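Side-chain contact in aminoglycoside-O-phosphotransferase VIII (Streptomyces rimosus, PDB 4H05), which transfers phosphate from ATP to the 3'-hydroxyl of aminoglycoside antibiotics, a kinase reaction that confers resistance: residues 97-100 and 101-104. Sequence-based numbering, arbitrary orientation.
Sequences GRPA and SARW
Pro99 and Ala102 close a beta turn near type III, just after the chain passes from the five-stranded N-terminal sheet of this kinase-like fold into the C-terminal lobe. Strand 98-99 ends at the turn, and the following loop leads to helix 109-124.

Two hydrogen bonds converge on the carbonyl of Pro99. The turn bond comes from Ala102 N, 2.9 Å from Pro99 O. A side-chain donor, Trp104 NE1, reaches Pro99 O at the same 2.9 Å, with an N-H...O angle of 160°. The two donors approach from opposite faces of the carbonyl plane, while the oxygen lies close to the indole plane, an alignment that helps hold the ring's rotation.

Arg98 lies over one indole face. Its chain runs out extended with CG anti to the backbone N, then bends at chi3 (-51°), bringing the guanidinium above the benzene half. Arg98 CZ sits 4.4 Å from the six-membered ring centroid of Trp104, almost on the normal: a cation-pi contact. The planes are steeply inclined, 69° apart, and the guanidinium turns an edge toward the ring, with Arg98 NH1 3.3 Å from Trp104 CE3. Nearer the backbone, Arg98 CD makes a CH-pi contact, 3.7 Å from the five-membered ring centroid of Trp104.

Aliphatic contacts pack beside the turn: Ala102 CB meets Arg98 CG at 3.4 Å, and Ser101 CB rests 3.7 Å from Pro99 CB. At its polar end, Ser101 OG hydrogen-bonds to OD1 of Asp194, the residue just before Asn195, a predicted magnesium ligand.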
# COMPACT_ATOMS: atom_id res chain seq x y z
N GLY A 97 -3.29 6.41 15.74
CA GLY A 97 -4.60 5.99 15.43
C GLY A 97 -4.68 4.52 15.13
O GLY A 97 -3.80 3.75 15.49
N ARG A 98 -5.80 4.12 14.52
CA ARG A 98 -6.11 2.72 14.31
C ARG A 98 -6.23 2.45 12.80
O ARG A 98 -6.81 3.26 12.06
CB ARG A 98 -7.41 2.39 15.02
CG ARG A 98 -7.93 0.98 14.74
CD ARG A 98 -9.32 0.83 15.33
NE ARG A 98 -9.40 1.24 16.73
CZ ARG A 98 -10.45 1.85 17.28
NH1 ARG A 98 -11.52 2.17 16.57
NH2 ARG A 98 -10.44 2.16 18.59
N PRO A 99 -5.66 1.35 12.33
CA PRO A 99 -5.79 1.08 10.91
C PRO A 99 -7.20 0.67 10.48
O PRO A 99 -7.94 0.10 11.27
CB PRO A 99 -4.77 -0.01 10.66
CG PRO A 99 -4.38 -0.59 11.99
CD PRO A 99 -4.85 0.37 13.06
N ALA A 100 -7.57 1.00 9.25
CA ALA A 100 -8.86 0.66 8.67
C ALA A 100 -9.15 -0.88 8.63
O ALA A 100 -10.30 -1.30 8.53
CB ALA A 100 -8.98 1.27 7.26
N SER A 101 -8.05 -1.63 8.57
CA SER A 101 -7.79 -3.01 8.95
C SER A 101 -8.32 -3.56 10.31
O SER A 101 -8.57 -4.76 10.45
CB SER A 101 -6.27 -3.00 9.16
OG SER A 101 -5.68 -4.14 8.62
N ALA A 102 -8.33 -2.75 11.35
CA ALA A 102 -8.73 -3.25 12.66
C ALA A 102 -10.23 -3.50 12.60
O ALA A 102 -10.90 -3.10 11.64
CB ALA A 102 -8.39 -2.26 13.77
N ARG A 103 -10.75 -4.21 13.61
CA ARG A 103 -12.20 -4.38 13.76
C ARG A 103 -12.71 -3.08 14.41
O ARG A 103 -12.44 -2.80 15.56
CB ARG A 103 -12.53 -5.62 14.62
CG ARG A 103 -14.04 -5.92 14.75
CD ARG A 103 -14.44 -7.20 15.53
NE ARG A 103 -13.69 -7.48 16.77
CZ ARG A 103 -13.65 -6.70 17.85
NH1 ARG A 103 -14.28 -5.53 17.88
NH2 ARG A 103 -12.93 -7.07 18.91
N TRP A 104 -13.44 -2.30 13.66
CA TRP A 104 -13.92 -1.05 14.13
C TRP A 104 -15.30 -1.23 14.76
O TRP A 104 -16.07 -2.11 14.33
CB TRP A 104 -13.98 -0.06 12.96
CG TRP A 104 -12.69 0.64 12.66
CD1 TRP A 104 -11.60 0.12 11.96
CD2 TRP A 104 -12.28 2.00 13.05
NE1 TRP A 104 -10.57 1.00 11.94
CE2 TRP A 104 -10.91 2.16 12.56
CE3 TRP A 104 -12.88 3.05 13.73
CZ2 TRP A 104 -10.20 3.35 12.73
CZ3 TRP A 104 -12.18 4.24 13.89
CH2 TRP A 104 -10.86 4.39 13.42
O HOH W 1 -11.82 -3.26 9.41